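Local coordinates for putative metal binding protein (Coccidioides immitis, PDB 3CVG), which probably binds a metal ion or other small ligand between two lobes, as in periplasmic binding proteins, at residues A[34-37]-A[38-42]; A[61-64]-A[65-69]; A[157-160]-A[161-165]. All coordinates share one frame; numbering follows the deposited sequence.

Contact 1: residues A[34-37]-A[38-42]; sequences LVKE and LADAF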
# COMPACT_ATOMS: atom_id res chain seq x y z
N LEU A 34 -8.38 -6.55 5.89
CA LEU A 34 -7.79 -6.39 7.23
C LEU A 34 -8.60 -5.48 8.15
O LEU A 34 -8.76 -5.78 9.33
CB LEU A 34 -6.36 -5.84 7.14
CG LEU A 34 -5.66 -5.70 8.50
CD1 LEU A 34 -5.31 -7.08 9.03
CD2 LEU A 34 -4.39 -4.86 8.37
N VAL A 35 -9.11 -4.38 7.62
CA VAL A 35 -9.89 -3.45 8.44
C VAL A 35 -11.10 -4.15 9.06
O VAL A 35 -11.54 -3.77 10.15
CB VAL A 35 -10.36 -2.22 7.62
CG1 VAL A 35 -11.30 -1.36 8.46
CG2 VAL A 35 -9.15 -1.39 7.21
N LYS A 36 -11.62 -5.17 8.39
CA LYS A 36 -12.76 -5.92 8.90
C LYS A 36 -12.32 -6.72 10.12
O LYS A 36 -12.94 -6.64 11.19
CB LYS A 36 -13.30 -6.88 7.84
CG LYS A 36 -14.49 -7.71 8.31
CD LYS A 36 -15.18 -8.43 7.15
CE LYS A 36 -16.44 -9.15 7.61
NZ LYS A 36 -17.13 -9.84 6.49
N GLU A 37 -11.26 -7.51 9.95
CA GLU A 37 -10.71 -8.32 11.03
C GLU A 37 -10.35 -7.45 12.23
O GLU A 37 -10.69 -7.76 13.37
CB GLU A 37 -9.46 -9.07 10.56
CG GLU A 37 -9.71 -10.46 10.00
CD GLU A 37 -10.36 -11.38 11.01
OE1 GLU A 37 -11.59 -11.26 11.22
OE2 GLU A 37 -9.65 -12.22 11.60
N LEU A 38 -9.64 -6.36 11.96
CA LEU A 38 -9.24 -5.43 13.01
C LEU A 38 -10.44 -4.89 13.78
O LEU A 38 -10.51 -5.00 15.00
CB LEU A 38 -8.45 -4.26 12.41
CG LEU A 38 -6.92 -4.32 12.46
CD1 LEU A 38 -6.41 -5.73 12.20
CD2 LEU A 38 -6.36 -3.35 11.43
N ALA A 39 -11.39 -4.31 13.05
CA ALA A 39 -12.59 -3.74 13.66
C ALA A 39 -13.38 -4.76 14.47
O ALA A 39 -13.83 -4.47 15.58
CB ALA A 39 -13.47 -3.12 12.58
N ASP A 40 -13.57 -5.95 13.92
CA ASP A 40 -14.31 -6.99 14.62
C ASP A 40 -13.57 -7.44 15.87
O ASP A 40 -14.19 -7.86 16.85
CB ASP A 40 -14.55 -8.21 13.71
CG ASP A 40 -15.60 -7.95 12.64
OD1 ASP A 40 -16.38 -6.98 12.80
OD2 ASP A 40 -15.66 -8.71 11.66
N ALA A 41 -12.24 -7.34 15.84
CA ALA A 41 -11.42 -7.74 16.98
C ALA A 41 -11.41 -6.66 18.06
O ALA A 41 -11.33 -6.97 19.25
CB ALA A 41 -10.00 -8.03 16.52
N PHE A 42 -11.49 -5.40 17.65
CA PHE A 42 -11.51 -4.30 18.60
C PHE A 42 -12.87 -4.26 19.28
O PHE A 42 -12.96 -4.21 20.51
CB PHE A 42 -11.25 -2.96 17.90
CG PHE A 42 -11.30 -1.77 18.81
CD1 PHE A 42 -10.39 -1.64 19.86
CD2 PHE A 42 -12.26 -0.78 18.63
CE1 PHE A 42 -10.43 -0.53 20.70
CE2 PHE A 42 -12.31 0.34 19.47
CZ PHE A 42 -11.39 0.46 20.51
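Leu34 and Leu38, one helical turn apart, meet through their branched ends, the two side chains slanting across each other. Each methyl of Leu34 faces its counterpart: CD1 of Leu34 lies 3.6 Å from CD1 of Leu38, and Leu34 CD2 lies 3.9 Å from Leu38 CD2. The CG of Leu34 sits about equally far from both Leu38 methyls, so the forks mesh instead of touching at a single point. In Leu34, CG stands opposite the backbone N (chi1 -178°), which carries its methyls along the helix to those of Leu38. Both leucines are buried, and the pair forms an i to i+4 apolar patch on the inward side of the helix. On another side, Lys36 and Asp40 repeat the spacing with polar chains. Lys36 is fully extended and passes Asp40 at a slant, its CG 3.7 Å from Asp40 OD2. The charged ends do not meet, since Lys36 NZ is 5.5 Å from Asp40 OD2; any attraction between them acts at a distance, and the lysine's contact is made by its methylene chain. The backbone follows the regular alpha-helical pattern: Leu38 N donates to Leu34 O at 2.8 Å, and Ala39 N, Asp40 N and Ala41 N donate likewise to Val35 O, Lys36 O and Glu37 O. Ala39 and Ala41 put only methyls against the preceding turn, each CB resting on a carbonyl oxygen. The stretch belongs to helix 34-47. Its leucine side packs on Leu258 of helix 248-259, Val267 of helix 264-269 and Phe271, and Phe42 carries the packing onward to Phe254 and Trp257. Round the helix, Lys36, Ala39 and Asp40 rest on Tyr9 of strand 7-9, and Asp40 OD1 accepts a weak hydrogen bond from Gly11 N, just past that strand.

Contact 2: residues A[61-64]-A[65-69]; sequences SDTT and VTINY
Ser61 holds OG between its own backbone N and carbonyl carbon (chi1 53°), while Thr66 sets OG1 beside its backbone N (chi1 -68°); together these turns bring the two hydroxyls to a 2.7 Å hydrogen bond between Ser61 OG and Thr66 OG1. A water spans the same corner, donating to Ser61 O and lying 3.0 Å from Thr66 OG1. The backbone N of Thr66 binds Asp62 O at 2.9 Å, the first i to i+4 backbone bond of the helix. The carboxylate of Asp62 reaches back to the helix start. This is the N-cap of helix 63-71: Asp62 OD1 accepts from Val65 N at 2.9 Å, giving the first turn a side-chain acceptor, although the exact place of that oxygen is less certain. The cap stands where strand 55-60 gives way to the helix, within a fold of the periplasmic-binding-protein superfamily, and Ser61 is still tied by backbone hydrogen bonds to Asn26. Carbon contacts run on from Ser61 along the helix. Ser61 CB lies 3.6 Å from Val65 CB and equally far from Tyr69 CE2, approaching the ring obliquely. Val65 CG1 sits over one face of Tyr69, 3.4 Å above its plane and displaced toward the rim. Thr63 and Ile67 run side by side, pointing the same way, with Thr63 CG2 3.9 Å from Ile67 CD1. Thr63 OG1 hydrogen-bonds to Tyr81 N, and Ile67 reaches Ala85 and Ser89 of helix 83-91.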
# COMPACT_ATOMS: atom_id res chain seq x y z
N SER A 61 -10.46 5.71 1.18
CA SER A 61 -9.76 6.92 0.77
C SER A 61 -8.25 6.74 0.72
O SER A 61 -7.67 6.02 1.54
CB SER A 61 -10.11 8.06 1.72
OG SER A 61 -9.87 7.69 3.07
N ASP A 62 -7.60 7.38 -0.25
CA ASP A 62 -6.16 7.29 -0.35
C ASP A 62 -5.59 8.14 0.77
O ASP A 62 -6.35 8.80 1.49
CB ASP A 62 -5.67 7.77 -1.73
CG ASP A 62 -5.84 9.27 -1.94
OD1 ASP A 62 -6.35 9.96 -1.04
OD2 ASP A 62 -5.44 9.75 -3.03
N THR A 63 -4.28 8.14 0.95
CA THR A 63 -3.67 8.92 2.02
C THR A 63 -4.07 10.40 2.06
O THR A 63 -4.39 10.93 3.12
CB THR A 63 -2.13 8.83 1.97
OG1 THR A 63 -1.72 7.48 2.25
CG2 THR A 63 -1.51 9.76 3.01
N THR A 64 -4.05 11.07 0.91
CA THR A 64 -4.39 12.50 0.90
C THR A 64 -5.81 12.79 1.40
O THR A 64 -6.03 13.73 2.17
CB THR A 64 -4.24 13.09 -0.52
OG1 THR A 64 -2.89 12.93 -0.97
CG2 THR A 64 -4.60 14.57 -0.51
N VAL A 65 -6.76 11.97 0.96
CA VAL A 65 -8.16 12.15 1.36
C VAL A 65 -8.38 11.78 2.81
O VAL A 65 -9.10 12.47 3.53
CB VAL A 65 -9.09 11.30 0.48
CG1 VAL A 65 -10.54 11.65 0.77
CG2 VAL A 65 -8.77 11.53 -0.98
N THR A 66 -7.76 10.69 3.25
CA THR A 66 -7.88 10.25 4.63
C THR A 66 -7.51 11.42 5.54
O THR A 66 -8.23 11.74 6.49
CB THR A 66 -6.93 9.06 4.92
OG1 THR A 66 -7.39 7.90 4.20
CG2 THR A 66 -6.89 8.74 6.41
N ILE A 67 -6.40 12.07 5.24
CA ILE A 67 -5.96 13.20 6.04
C ILE A 67 -6.96 14.35 5.90
O ILE A 67 -7.19 15.10 6.84
CB ILE A 67 -4.54 13.65 5.63
CG1 ILE A 67 -3.54 12.54 6.00
CG2 ILE A 67 -4.18 14.97 6.32
CD1 ILE A 67 -2.13 12.77 5.49
N ASN A 68 -7.55 14.48 4.71
CA ASN A 68 -8.54 15.54 4.47
C ASN A 68 -9.78 15.26 5.33
O ASN A 68 -10.40 16.19 5.86
CB ASN A 68 -8.96 15.60 3.00
CG ASN A 68 -7.87 16.18 2.10
OD1 ASN A 68 -7.19 17.13 2.47
ND2 ASN A 68 -7.72 15.61 0.91
N TYR A 69 -10.12 13.98 5.45
CA TYR A 69 -11.26 13.57 6.26
C TYR A 69 -10.99 13.85 7.73
O TYR A 69 -11.86 14.36 8.44
CB TYR A 69 -11.55 12.07 6.09
CG TYR A 69 -12.19 11.68 4.78
CD1 TYR A 69 -12.85 12.63 4.00
CD2 TYR A 69 -12.18 10.36 4.35
CE1 TYR A 69 -13.49 12.26 2.82
CE2 TYR A 69 -12.82 9.98 3.18
CZ TYR A 69 -13.47 10.94 2.42
OH TYR A 69 -14.11 10.56 1.26
O HOH W 1 -5.32 5.85 3.49

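Contact 3: residues A[157-160]-A[161-165]; sequences NIKE and AELWL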
# COMPACT_ATOMS: atom_id res chain seq x y z
N ASN A 157 1.45 4.32 -7.45
CA ASN A 157 1.88 5.32 -8.42
C ASN A 157 3.00 6.18 -7.82
O ASN A 157 4.02 6.41 -8.46
CB ASN A 157 0.68 6.20 -8.83
CG ASN A 157 1.06 7.32 -9.80
OD1 ASN A 157 1.98 7.19 -10.62
ND2 ASN A 157 0.31 8.40 -9.75
N ILE A 158 2.81 6.63 -6.59
CA ILE A 158 3.82 7.44 -5.92
C ILE A 158 5.16 6.68 -5.92
O ILE A 158 6.21 7.22 -6.26
CB ILE A 158 3.39 7.75 -4.45
CG1 ILE A 158 2.27 8.79 -4.44
CG2 ILE A 158 4.60 8.23 -3.62
CD1 ILE A 158 1.50 8.85 -3.11
N LYS A 159 5.08 5.39 -5.57
CA LYS A 159 6.26 4.54 -5.47
C LYS A 159 7.05 4.43 -6.78
O LYS A 159 8.26 4.68 -6.81
CB LYS A 159 5.86 3.15 -5.03
CG LYS A 159 6.97 2.13 -5.14
CD LYS A 159 7.77 1.99 -3.87
CE LYS A 159 8.46 3.26 -3.45
NZ LYS A 159 8.18 3.53 -1.99
N GLU A 160 6.40 4.03 -7.87
CA GLU A 160 7.15 3.93 -9.10
C GLU A 160 7.61 5.28 -9.61
O GLU A 160 8.66 5.38 -10.24
CB GLU A 160 6.32 3.18 -10.16
CG GLU A 160 4.85 3.59 -10.30
CD GLU A 160 4.59 4.55 -11.46
OE1 GLU A 160 5.57 4.96 -12.11
OE2 GLU A 160 3.41 4.89 -11.70
N ALA A 161 6.81 6.32 -9.36
CA ALA A 161 7.15 7.67 -9.82
C ALA A 161 8.45 8.00 -9.08
O ALA A 161 9.43 8.46 -9.69
CB ALA A 161 6.01 8.76 -9.48
N GLU A 162 8.46 7.72 -7.78
CA GLU A 162 9.61 7.95 -6.94
C GLU A 162 10.83 7.19 -7.48
O GLU A 162 11.93 7.74 -7.52
CB GLU A 162 9.27 7.43 -5.56
CG GLU A 162 9.90 8.17 -4.41
CD GLU A 162 9.19 7.83 -3.11
OE1 GLU A 162 9.33 6.69 -2.62
OE2 GLU A 162 8.46 8.70 -2.59
N LEU A 163 10.65 5.92 -7.85
CA LEU A 163 11.76 5.10 -8.34
C LEU A 163 12.35 5.66 -9.64
O LEU A 163 13.56 5.73 -9.80
CB LEU A 163 11.29 3.65 -8.52
CG LEU A 163 10.98 2.95 -7.19
CD1 LEU A 163 10.33 1.61 -7.44
CD2 LEU A 163 12.28 2.79 -6.42
N TRP A 164 11.49 6.08 -10.57
CA TRP A 164 11.99 6.66 -11.82
C TRP A 164 12.81 7.93 -11.55
O TRP A 164 13.92 8.10 -12.08
CB TRP A 164 10.82 6.99 -12.76
CG TRP A 164 10.20 5.76 -13.36
CD1 TRP A 164 8.93 5.29 -13.16
CD2 TRP A 164 10.85 4.81 -14.21
NE1 TRP A 164 8.75 4.10 -13.84
CE2 TRP A 164 9.92 3.78 -14.49
CE3 TRP A 164 12.13 4.72 -14.76
CZ2 TRP A 164 10.22 2.69 -15.29
CZ3 TRP A 164 12.44 3.62 -15.56
CH2 TRP A 164 11.49 2.62 -15.82
N LEU A 165 12.27 8.81 -10.72
CA LEU A 165 12.97 10.04 -10.39
C LEU A 165 14.31 9.75 -9.70
O LEU A 165 15.27 10.48 -9.91
CB LEU A 165 12.12 10.93 -9.48
CG LEU A 165 10.85 11.55 -10.10
CD1 LEU A 165 10.18 12.42 -9.06
CD2 LEU A 165 11.18 12.39 -11.32
O HOH W 2 6.78 5.97 -0.78
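Trp164 presents the edge of its indole to the carboxylate of Glu160, one turn back, with Trp164 CD1 3.5 Å from Glu160 OE1. The oxygen lies in the ring plane and the carboxylate stands nearly perpendicular to the indole, the two planes 82° apart. Glu160 folds back to get there: CG sits between the backbone N and the carbonyl carbon (chi1 45°) and the chain bends again at chi2, laying the carboxylate alongside its own helix. The group is buried but satisfied, OE1 by the hydroxyl of Tyr180 and OE2 by that of Ser149, which together fix its rotation. On another side of the helix Lys159, bent at chi2, chi3 and chi4, crosses Glu162 at a slant, end meeting end. Its NZ makes a salt bridge with Glu162 OE1, long and weak at 3.4 Å, and a water links the pair, accepting from Lys159 NZ and donating to Glu162 OE1. The lysine ammonium has a firmer partner in Pro232 O, so the glutamate is a secondary one. Nearer the backbone, Lys159 CG lies 4.1 Å from Leu163 CD1, an apolar stretch below the charged end. The main-chain bonds are those of a regular alpha helix, including Trp164 N to Glu160 O at 2.9 Å. This is helix 155-166, the crossover of a beta-alpha-beta unit between the parallel strands 147-149 and 180-182. Its inner side rests on Ile202 of strand 200-204 through Lys159, Glu160 and Leu163, while Trp164 meets Phe147 and Phe129 edge-to-face and reaches His133 of helix 125-138.

The three contacts follow one another along the chain without touching. Contacts 1 and 2 have centres about 20 Å apart and nearest atoms about 9 Å apart; contacts 2 and 3 also have centres about 20 Å apart, but approach to about 6 Å. Contacts 1 and 3 lie on opposite sides of the chain's centre, about 31 Å between centres. A bound calcium ion lies nearer contacts 2 and 3 than contact 1: the side chain of Asp62 is about 8 Å from it and that of Asn157 about 7 Å, too far for either to coordinate it, against about 14 Å for Val35. That placement is consistent with an interlobe cleft.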